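Local coordinates for ureidoglycolate hydrolase (Arabidopsis thaliana, PDB 4PXB), which hydrolyses (S)-ureidoglycolate to glyoxylate, ammonium and carbon dioxide at a two-manganese centre, in the breakdown of purine nucleotides, at residues F204-I209 against A376-L381; G90-A95 against T135-T140; V225-A230 against R307-A312. The protein carries 1 engineered substitution. All coordinates share one frame; numbering follows the deposited sequence.

In the fold
The three contacts surround one bound ureidoglycolate. Contact 1 and contact 2 each supply a histidine to the same manganese ion, and contact 2 also supplies a glutamate to the second. Their centres lie about 11 Å apart, and strands 201-209 and 86-91 are neighbours in the sheet that both contacts reach. Glu206 OE2 of contact 1 reaches Ser91 OG of contact 2 at 2.7 Å, a probable hydrogen bond. Contact 3 grips the carboxylate of the ligand, the end far from the metals. It touches contact 1, where Arg307 NH1 lies 3.3 Å from Tyr377 CD1. Contacts 2 and 3 do not touch; their nearest atoms are about 7 Å apart.

Contact 1. Residues F204-I209 against A376-L381; sequences FLELHI and AYHDSL. With MN (manganese (II) ion), chain C; UGC ((2S)-(carbamoylamino)(hydroxy)ethanoic acid), chain E.
Glu206 and His208, on a strand of the M20 peptidase fold, face His378, Asp379 and Ser380 in the loop and helix of 376-381. The contact forms one wall of the manganese site. Glu206 OE1 accepts two bonds from one residue: from Ser380 OG at 2.7 Å, on the anti lone pair, and from Ser380 N at 3.2 Å. CG of Glu206 is anti to its backbone N (chi1 179°) and the chain is extended, which carries the carboxylate to the backbone of Ser380. The other oxygen, OE2, accepts a hydrogen bond from a water that also donates to Asp379 OD2 and accepts from Asp379 N. That water links two acid groups that would otherwise probably repel. Asp379 OD1 is satisfied by Ser149. The edge of the His378 ring points at the face of His208 in a T-shaped stack, planes 66° apart. His378 NE2 bonds Ser374, and its ND1 bonds a water on the metal. Tyr377 lays one ring face against the ligand carboxylate, with UGC O4 above the ring centre. Tyr377 N donates to UGC O4 at 3.1 Å. UGC N2 gives a weak bond to Tyr377 O. An alanine in place of Tyr377 would keep these backbone bonds but would probably open a gap beside the carboxylate, leaving it held by fewer contacts. His208 NE2 binds manganese at 2.4 Å, while His208 ND1 donates to Ile209 O at 2.7 Å, 7° out of the ring plane, which fixes the rotation of the ring.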
loop_
_atom_site.group_PDB
_atom_site.type_symbol
_atom_site.label_atom_id
_atom_site.label_comp_id
_atom_site.label_asym_id
_atom_site.label_seq_id
_atom_site.Cartn_x
_atom_site.Cartn_y
_atom_site.Cartn_z
ATOM N N PHE A 204 19.980 -29.312 -17.598
ATOM C CA PHE A 204 19.260 -28.054 -17.773
ATOM C C PHE A 204 20.206 -26.846 -17.699
ATOM O O PHE A 204 21.018 -26.745 -16.776
ATOM C CB PHE A 204 18.128 -27.896 -16.735
ATOM C CG PHE A 204 17.487 -26.526 -16.769
ATOM C CD1 PHE A 204 16.470 -26.243 -17.668
ATOM C CD2 PHE A 204 17.942 -25.511 -15.939
ATOM C CE1 PHE A 204 15.899 -24.979 -17.722
ATOM C CE2 PHE A 204 17.379 -24.232 -15.997
ATOM C CZ PHE A 204 16.358 -23.973 -16.886
ATOM N N LEU A 205 20.066 -25.917 -18.648
ATOM C CA LEU A 205 20.885 -24.699 -18.701
ATOM C C LEU A 205 20.023 -23.447 -18.654
ATOM O O LEU A 205 18.979 -23.394 -19.298
ATOM C CB LEU A 205 21.652 -24.642 -20.024
ATOM C CG LEU A 205 22.433 -25.871 -20.455
ATOM C CD1 LEU A 205 23.043 -25.623 -21.826
ATOM C CD2 LEU A 205 23.503 -26.168 -19.439
ATOM N N GLU A 206 20.473 -22.415 -17.944
ATOM C CA GLU A 206 19.766 -21.144 -17.990
ATOM C C GLU A 206 20.733 -20.023 -18.323
ATOM O O GLU A 206 21.732 -19.832 -17.630
ATOM C CB GLU A 206 19.062 -20.866 -16.658
ATOM C CG GLU A 206 18.306 -19.538 -16.605
ATOM C CD GLU A 206 17.361 -19.436 -15.409
ATOM O OE1 GLU A 206 17.464 -20.272 -14.474
ATOM O OE2 GLU A 206 16.509 -18.513 -15.396
ATOM N N LEU A 207 20.449 -19.293 -19.403
ATOM C CA LEU A 207 21.198 -18.079 -19.722
ATOM C C LEU A 207 20.535 -16.909 -18.988
ATOM O O LEU A 207 19.305 -16.795 -18.974
ATOM C CB LEU A 207 21.197 -17.859 -21.246
ATOM C CG LEU A 207 21.645 -16.503 -21.805
ATOM C CD1 LEU A 207 23.133 -16.268 -21.551
ATOM C CD2 LEU A 207 21.320 -16.396 -23.307
ATOM N N HIS A 208 21.330 -16.050 -18.351
ATOM C CA HIS A 208 20.752 -14.977 -17.554
ATOM C C HIS A 208 21.723 -13.809 -17.420
ATOM O O HIS A 208 22.937 -14.020 -17.384
ATOM C CB HIS A 208 20.392 -15.516 -16.160
ATOM C CG HIS A 208 19.349 -14.705 -15.450
ATOM N ND1 HIS A 208 19.603 -13.455 -14.938
ATOM C CD2 HIS A 208 18.055 -14.984 -15.173
ATOM C CE1 HIS A 208 18.499 -12.989 -14.364
ATOM N NE2 HIS A 208 17.554 -13.898 -14.497
ATOM N N ILE A 209 21.215 -12.579 -17.346
ATOM C CA ILE A 209 22.114 -11.465 -17.046
ATOM C C ILE A 209 22.697 -11.692 -15.657
ATOM O O ILE A 209 22.049 -12.298 -14.802
ATOM C CB ILE A 209 21.422 -10.075 -17.124
ATOM C CG1 ILE A 209 20.236 -9.989 -16.151
ATOM C CG2 ILE A 209 20.976 -9.790 -18.530
ATOM C CD1 ILE A 209 19.768 -8.543 -15.901
ATOM N N ALA A 376 21.415 -14.016 -6.862
ATOM C CA ALA A 376 19.989 -14.163 -7.121
ATOM C C ALA A 376 19.637 -15.634 -7.199
ATOM O O ALA A 376 20.506 -16.480 -7.455
ATOM C CB ALA A 376 19.621 -13.481 -8.430
ATOM N N TYR A 377 18.366 -15.951 -6.977
ATOM C CA TYR A 377 17.898 -17.316 -7.204
ATOM C C TYR A 377 17.276 -17.372 -8.591
ATOM O O TYR A 377 17.002 -16.328 -9.199
ATOM C CB TYR A 377 16.906 -17.771 -6.102
ATOM C CG TYR A 377 15.705 -16.864 -5.924
ATOM C CD1 TYR A 377 15.635 -15.969 -4.860
ATOM C CD2 TYR A 377 14.630 -16.915 -6.809
ATOM C CE1 TYR A 377 14.530 -15.146 -4.687
ATOM C CE2 TYR A 377 13.523 -16.090 -6.648
ATOM C CZ TYR A 377 13.484 -15.209 -5.586
ATOM O OH TYR A 377 12.393 -14.385 -5.423
ATOM N N HIS A 378 17.089 -18.580 -9.108
ATOM C CA HIS A 378 16.631 -18.774 -10.482
ATOM C C HIS A 378 15.903 -20.088 -10.543
ATOM O O HIS A 378 16.035 -20.914 -9.639
ATOM C CB HIS A 378 17.825 -18.881 -11.437
ATOM C CG HIS A 378 18.718 -17.683 -11.432
ATOM N ND1 HIS A 378 18.437 -16.536 -12.140
ATOM C CD2 HIS A 378 19.901 -17.463 -10.804
ATOM C CE1 HIS A 378 19.401 -15.658 -11.948
ATOM N NE2 HIS A 378 20.306 -16.193 -11.144
ATOM N N ASP A 379 15.170 -20.312 -11.626
ATOM C CA ASP A 379 14.531 -21.602 -11.832
ATOM C C ASP A 379 15.564 -22.739 -11.827
ATOM O O ASP A 379 15.253 -23.880 -11.446
ATOM C CB ASP A 379 13.713 -21.576 -13.128
ATOM C CG ASP A 379 12.504 -20.653 -13.029
ATOM O OD1 ASP A 379 11.600 -20.943 -12.202
ATOM O OD2 ASP A 379 12.450 -19.638 -13.767
ATOM N N SER A 380 16.795 -22.411 -12.220
ATOM C CA SER A 380 17.909 -23.359 -12.190
ATOM C C SER A 380 18.076 -23.965 -10.806
ATOM O O SER A 380 18.483 -25.120 -10.673
ATOM C CB SER A 380 19.213 -22.658 -12.572
ATOM O OG SER A 380 19.197 -22.282 -13.939
ATOM N N LEU A 381 17.783 -23.179 -9.774
ATOM C CA LEU A 381 17.901 -23.670 -8.401
ATOM C C LEU A 381 17.041 -24.915 -8.196
ATOM O O LEU A 381 17.474 -25.890 -7.574
ATOM C CB LEU A 381 17.505 -22.581 -7.402
ATOM C CG LEU A 381 17.511 -22.957 -5.918
ATOM C CD1 LEU A 381 18.916 -23.309 -5.480
ATOM C CD2 LEU A 381 16.970 -21.784 -5.094
HETATM MN MN MN C . 15.485 -13.794 -13.377
HETATM O O3 UGC E . 15.002 -12.053 -6.282
HETATM C C3 UGC E . 15.525 -12.769 -7.167
HETATM O O4 UGC E . 16.541 -13.507 -6.909
HETATM C C2 UGC E . 15.037 -12.682 -8.566
HETATM O O2 UGC E . 13.704 -12.466 -8.780
HETATM N N2 UGC E . 15.549 -13.739 -9.384
HETATM C C1 UGC E . 16.457 -13.065 -10.269
HETATM O O1 UGC E . 16.564 -11.844 -10.118
HETATM N N1 UGC E . 17.205 -13.761 -11.275
HETATM O O HOH W 1 14.692 -18.261 -13.564
HETATM O O HOH W 2 15.744 -16.040 -12.839
HETATM O O HOH W 3 13.903 -13.565 -11.405
#

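Contact 2. Residues G90-A95 against T135-T140. Engineered in segment 135-140: Ala137 (natural residue Glu). With MN (manganese (II) ion), chain C; MN (manganese (II) ion), chain D; UGC ((2S)-(carbamoylamino)(hydroxy)ethanoic acid), chain E.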
loop_
_atom_site.group_PDB
_atom_site.type_symbol
_atom_site.label_atom_id
_atom_site.label_comp_id
_atom_site.label_asym_id
_atom_site.label_seq_id
_atom_site.Cartn_x
_atom_site.Cartn_y
_atom_site.Cartn_z
ATOM N N GLY A 90 16.028 -22.667 -20.409
ATOM C CA GLY A 90 14.953 -21.698 -20.365
ATOM C C GLY A 90 14.996 -20.769 -19.178
ATOM O O GLY A 90 15.924 -20.822 -18.364
ATOM N N SER A 91 13.981 -19.916 -19.081
ATOM C CA SER A 91 13.931 -18.915 -18.035
ATOM C C SER A 91 12.500 -18.403 -17.911
ATOM O O SER A 91 11.558 -19.056 -18.363
ATOM C CB SER A 91 14.896 -17.770 -18.357
ATOM O OG SER A 91 15.220 -17.040 -17.189
ATOM N N HIS A 92 12.330 -17.235 -17.307
ATOM C CA HIS A 92 10.989 -16.729 -17.053
ATOM C C HIS A 92 10.796 -15.418 -17.794
ATOM O O HIS A 92 11.760 -14.830 -18.278
ATOM C CB HIS A 92 10.832 -16.491 -15.559
ATOM C CG HIS A 92 11.735 -15.427 -15.038
ATOM N ND1 HIS A 92 11.298 -14.133 -14.798
ATOM C CD2 HIS A 92 13.053 -15.436 -14.733
ATOM C CE1 HIS A 92 12.309 -13.405 -14.361
ATOM N NE2 HIS A 92 13.384 -14.176 -14.312
ATOM N N ILE A 93 9.558 -14.952 -17.904
ATOM C CA ILE A 93 9.343 -13.635 -18.493
ATOM C C ILE A 93 8.532 -12.716 -17.592
ATOM O O ILE A 93 8.274 -11.562 -17.952
ATOM C CB ILE A 93 8.676 -13.706 -19.885
ATOM C CG1 ILE A 93 7.276 -14.328 -19.778
ATOM C CG2 ILE A 93 9.585 -14.440 -20.883
ATOM C CD1 ILE A 93 6.513 -14.322 -21.105
ATOM N N ASP A 94 8.126 -13.201 -16.423
ATOM C CA ASP A 94 7.432 -12.299 -15.509
ATOM C C ASP A 94 8.415 -11.274 -14.948
ATOM O O ASP A 94 9.632 -11.516 -14.929
ATOM C CB ASP A 94 6.615 -13.028 -14.424
ATOM C CG ASP A 94 7.457 -13.893 -13.500
ATOM O OD1 ASP A 94 8.528 -14.381 -13.912
ATOM O OD2 ASP A 94 7.010 -14.121 -12.349
ATOM N N ALA A 95 7.886 -10.117 -14.554
ATOM C CA ALA A 95 8.695 -8.981 -14.115
ATOM C C ALA A 95 8.068 -8.351 -12.893
ATOM O O ALA A 95 6.868 -8.035 -12.894
ATOM C CB ALA A 95 8.788 -7.934 -15.222
ATOM N N THR A 135 6.477 -20.793 -15.904
ATOM C CA THR A 135 5.235 -20.032 -15.815
ATOM C C THR A 135 5.419 -18.741 -15.022
ATOM O O THR A 135 4.750 -17.744 -15.284
ATOM C CB THR A 135 4.073 -20.885 -15.229
ATOM O OG1 THR A 135 2.815 -20.274 -15.545
ATOM C CG2 THR A 135 4.204 -21.044 -13.707
ATOM N N SER A 136 6.357 -18.753 -14.080
ATOM C CA SER A 136 6.658 -17.575 -13.261
ATOM C C SER A 136 7.868 -17.878 -12.394
ATOM O O SER A 136 7.976 -18.982 -11.850
ATOM C CB SER A 136 5.468 -17.249 -12.344
ATOM O OG SER A 136 5.842 -16.355 -11.305
ATOM N N ALA A 137 8.781 -16.919 -12.260
ATOM C CA ALA A 137 9.870 -17.065 -11.300
ATOM C C ALA A 137 9.718 -16.087 -10.134
ATOM O O ALA A 137 10.231 -16.340 -9.036
ATOM C CB ALA A 137 11.224 -16.886 -11.977
ATOM N N GLU A 138 9.001 -14.985 -10.354
ATOM C CA GLU A 138 8.921 -13.931 -9.340
ATOM C C GLU A 138 7.791 -14.173 -8.345
ATOM O O GLU A 138 6.737 -14.700 -8.712
ATOM C CB GLU A 138 8.733 -12.568 -9.998
ATOM C CG GLU A 138 9.780 -12.247 -11.059
ATOM C CD GLU A 138 11.155 -11.943 -10.471
ATOM O OE1 GLU A 138 11.423 -12.231 -9.275
ATOM O OE2 GLU A 138 11.989 -11.408 -11.226
ATOM N N PRO A 139 8.006 -13.774 -7.084
ATOM C CA PRO A 139 7.050 -14.063 -6.005
ATOM C C PRO A 139 5.955 -13.005 -5.895
ATOM O O PRO A 139 5.191 -13.029 -4.941
ATOM C CB PRO A 139 7.930 -14.021 -4.752
ATOM C CG PRO A 139 8.979 -12.969 -5.088
ATOM C CD PRO A 139 9.238 -13.123 -6.587
ATOM N N THR A 140 5.869 -12.109 -6.874
ATOM C CA THR A 140 5.000 -10.932 -6.802
ATOM C C THR A 140 3.541 -11.215 -6.471
ATOM O O THR A 140 2.958 -10.554 -5.595
ATOM C CB THR A 140 5.054 -10.155 -8.121
ATOM O OG1 THR A 140 6.426 -9.903 -8.444
ATOM C CG2 THR A 140 4.270 -8.825 -8.028
HETATM MN MN MN C . 15.485 -13.794 -13.377
HETATM MN MN MN D . 14.235 -11.223 -10.982
HETATM O O3 UGC E . 15.002 -12.053 -6.282
HETATM C C3 UGC E . 15.525 -12.769 -7.167
HETATM O O4 UGC E . 16.541 -13.507 -6.909
HETATM C C2 UGC E . 15.037 -12.682 -8.566
HETATM O O2 UGC E . 13.704 -12.466 -8.780
HETATM N N2 UGC E . 15.549 -13.739 -9.384
HETATM C C1 UGC E . 16.457 -13.065 -10.269
HETATM O O1 UGC E . 16.564 -11.844 -10.118
HETATM N N1 UGC E . 17.205 -13.761 -11.275
HETATM O O HOH W 4 5.938 -10.182 -11.175
HETATM O O HOH W 2 15.744 -16.040 -12.839
HETATM O O HOH W 3 13.903 -13.565 -11.405
#
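The two-metal site characteristic of the M20 family, here filled by manganese, takes ligands from both sides of this contact: His92 from 90-95 and Glu138 from 135-140. His92 NE2 binds one manganese at 2.3 Å, and Glu138 OE2 binds the other at 2.3 Å. A water bridges the two metals. Asp103 binds both ions; His208 completes the protein ligands of the first and His402 those of the second. Asp94 is a second-shell residue that holds the two loops together. Asp94 OD1 accepts from Ala137 N at 3.0 Å in a nearly straight bond (177°). Asp94 OD2 is gripped twice, by Glu138 N at 2.9 Å and by Ser136 OG at 2.7 Å. Glu138 N comes from the syn side, but the serine hydroxyl lies well above the carboxylate plane. Asp94 has CG between its backbone N and carbonyl carbon (chi1 62°), which turns the carboxylate back toward His92. There His92 ND1 makes weak bonds to Asp94 OD1 and to Asp94 O, which may steady the ring that holds the metal. Ala137 is an engineered substitution for the natural glutamate. Ala137 CB sits over one face of the His92 ring, offset toward the rim, in a CH-pi contact 3.8 Å from the ring centroid. Glu138 OE1 is bonded to Asn294 of the second subunit. The contact lies buried near strand 86-91, beside the loop that follows the parallel strand 129-133. Asp379 of 379-383 packs against His92 and Ala137.

Contact 3. Residues V225-A230 against R307-A312. With UGC ((2S)-(carbamoylamino)(hydroxy)ethanoic acid), chain E.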
loop_
_atom_site.group_PDB
_atom_site.type_symbol
_atom_site.label_atom_id
_atom_site.label_comp_id
_atom_site.label_asym_id
_atom_site.label_seq_id
_atom_site.Cartn_x
_atom_site.Cartn_y
_atom_site.Cartn_z
ATOM N N VAL A 225 28.461 -20.260 -14.055
ATOM C CA VAL A 225 27.928 -20.282 -12.692
ATOM C C VAL A 225 28.152 -21.637 -12.023
ATOM O O VAL A 225 27.784 -22.685 -12.568
ATOM C CB VAL A 225 26.420 -19.923 -12.677
ATOM C CG1 VAL A 225 25.844 -20.021 -11.255
ATOM C CG2 VAL A 225 26.214 -18.505 -13.235
ATOM N N THR A 226 28.758 -21.617 -10.840
ATOM C CA THR A 226 29.117 -22.860 -10.155
ATOM C C THR A 226 28.157 -23.217 -9.026
ATOM O O THR A 226 28.100 -24.374 -8.598
ATOM C CB THR A 226 30.534 -22.773 -9.566
ATOM O OG1 THR A 226 30.570 -21.742 -8.575
ATOM C CG2 THR A 226 31.553 -22.456 -10.658
ATOM N N ALA A 227 27.410 -22.225 -8.544
ATOM C CA ALA A 227 26.491 -22.432 -7.431
ATOM C C ALA A 227 25.488 -21.292 -7.332
ATOM O O ALA A 227 25.735 -20.204 -7.842
ATOM C CB ALA A 227 27.260 -22.563 -6.126
ATOM N N ILE A 228 24.365 -21.544 -6.660
ATOM C CA ILE A 228 23.331 -20.533 -6.450
ATOM C C ILE A 228 23.090 -20.361 -4.941
ATOM O O ILE A 228 22.876 -21.343 -4.235
ATOM C CB ILE A 228 22.006 -20.941 -7.162
ATOM C CG1 ILE A 228 22.255 -21.128 -8.668
ATOM C CG2 ILE A 228 20.911 -19.887 -6.916
ATOM C CD1 ILE A 228 21.108 -21.780 -9.436
ATOM N N ALA A 229 23.127 -19.120 -4.457
ATOM C CA ALA A 229 22.973 -18.828 -3.024
ATOM C C ALA A 229 21.631 -19.307 -2.469
ATOM O O ALA A 229 20.673 -19.484 -3.220
ATOM C CB ALA A 229 23.150 -17.333 -2.769
ATOM N N ALA A 230 21.565 -19.516 -1.154
ATOM C CA ALA A 230 20.364 -20.065 -0.516
ATOM C C ALA A 230 19.354 -18.978 -0.147
ATOM O O ALA A 230 19.649 -18.117 0.683
ATOM C CB ALA A 230 20.749 -20.856 0.732
ATOM N N ARG A 307 19.139 -13.975 2.302
ATOM C CA ARG A 307 19.898 -14.992 1.582
ATOM C C ARG A 307 21.354 -15.002 2.014
ATOM O O ARG A 307 21.860 -14.022 2.573
ATOM C CB ARG A 307 19.869 -14.724 0.065
ATOM C CG ARG A 307 18.540 -14.200 -0.449
ATOM C CD ARG A 307 18.587 -13.887 -1.910
ATOM N NE ARG A 307 17.414 -13.102 -2.299
ATOM C CZ ARG A 307 17.052 -12.908 -3.559
ATOM N NH1 ARG A 307 17.780 -13.439 -4.544
ATOM N NH2 ARG A 307 15.980 -12.187 -3.835
ATOM N N ASP A 308 22.033 -16.107 1.720
ATOM C CA ASP A 308 23.474 -16.186 1.915
ATOM C C ASP A 308 23.964 -17.381 1.105
ATOM O O ASP A 308 23.199 -18.321 0.858
ATOM C CB ASP A 308 23.811 -16.361 3.407
ATOM C CG ASP A 308 25.264 -16.039 3.729
ATOM O OD1 ASP A 308 26.146 -16.325 2.888
ATOM O OD2 ASP A 308 25.535 -15.496 4.826
ATOM N N ILE A 309 25.217 -17.349 0.667
ATOM C CA ILE A 309 25.771 -18.531 0.001
ATOM C C ILE A 309 25.908 -19.659 1.022
ATOM O O ILE A 309 25.793 -20.842 0.681
ATOM C CB ILE A 309 27.125 -18.236 -0.716
ATOM C CG1 ILE A 309 27.636 -19.473 -1.468
ATOM C CG2 ILE A 309 28.180 -17.773 0.265
ATOM C CD1 ILE A 309 26.629 -20.073 -2.437
ATOM N N ASP A 310 26.114 -19.283 2.285
ATOM C CA ASP A 310 26.219 -20.261 3.363
ATOM C C ASP A 310 24.866 -20.451 4.045
ATOM O O ASP A 310 24.341 -19.520 4.667
ATOM C CB ASP A 310 27.254 -19.813 4.392
ATOM C CG ASP A 310 27.497 -20.865 5.459
ATOM O OD1 ASP A 310 26.694 -20.953 6.408
ATOM O OD2 ASP A 310 28.481 -21.627 5.332
ATOM N N GLU A 311 24.313 -21.656 3.944
ATOM C CA GLU A 311 22.959 -21.921 4.432
ATOM C C GLU A 311 22.818 -21.726 5.942
ATOM O O GLU A 311 21.816 -21.177 6.414
ATOM C CB GLU A 311 22.519 -23.332 4.037
ATOM C CG GLU A 311 21.046 -23.635 4.278
ATOM C CD GLU A 311 20.665 -25.024 3.800
ATOM O OE1 GLU A 311 21.567 -25.759 3.339
ATOM O OE2 GLU A 311 19.469 -25.381 3.879
ATOM N N ALA A 312 23.817 -22.170 6.701
ATOM C CA ALA A 312 23.765 -22.066 8.157
ATOM C C ALA A 312 23.762 -20.610 8.626
ATOM O O ALA A 312 23.008 -20.244 9.531
ATOM C CB ALA A 312 24.920 -22.837 8.794
HETATM O O3 UGC E . 15.002 -12.053 -6.282
HETATM C C3 UGC E . 15.525 -12.769 -7.167
HETATM O O4 UGC E . 16.541 -13.507 -6.909
HETATM C C2 UGC E . 15.037 -12.682 -8.566
HETATM O O2 UGC E . 13.704 -12.466 -8.780
HETATM N N2 UGC E . 15.549 -13.739 -9.384
HETATM C C1 UGC E . 16.457 -13.065 -10.269
HETATM O O1 UGC E . 16.564 -11.844 -10.118
HETATM N N1 UGC E . 17.205 -13.761 -11.275
#
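Ala230 and Asp308 form an antiparallel hydrogen-bonded pair, and this is the tight part of the contact. Ala230 N donates to Asp308 O at 2.9 Å, and Asp308 N returns a longer bond to Ala230 O at 3.3 Å. Arg307 CA adds a CA-H...O contact to the same Ala230 O, also at 3.3 Å. The other side is looser. Ile309 CD1 lies 3.9 Å from Ala229 CA, and only grazes Ala227 CB at 4.5 Å. Its CG1 is anti to the backbone N (chi1 -177°), which brings the tip back to the alanines although CB points away. Ile309 and Glu311 are partly exposed. Asp308 OD1 accepts from Asp310 N at 3.0 Å, forming an Asx turn, while OD2 is held by Thr279 and by a salt bridge to Arg313. Asp310 then caps helix 311-332. The Arg307 chain is extended from CG to NE and leads away from the strand pair. Arg307 NH1 donates to UGC O4 at 2.7 Å and Arg307 NH2 to UGC O3 at 2.6 Å. Asp305 forms a salt bridge with NE, which would hold the guanidinium in place. The result is a bidentate arginine-carboxylate clamp, here at the carboxylate end of the substrate site.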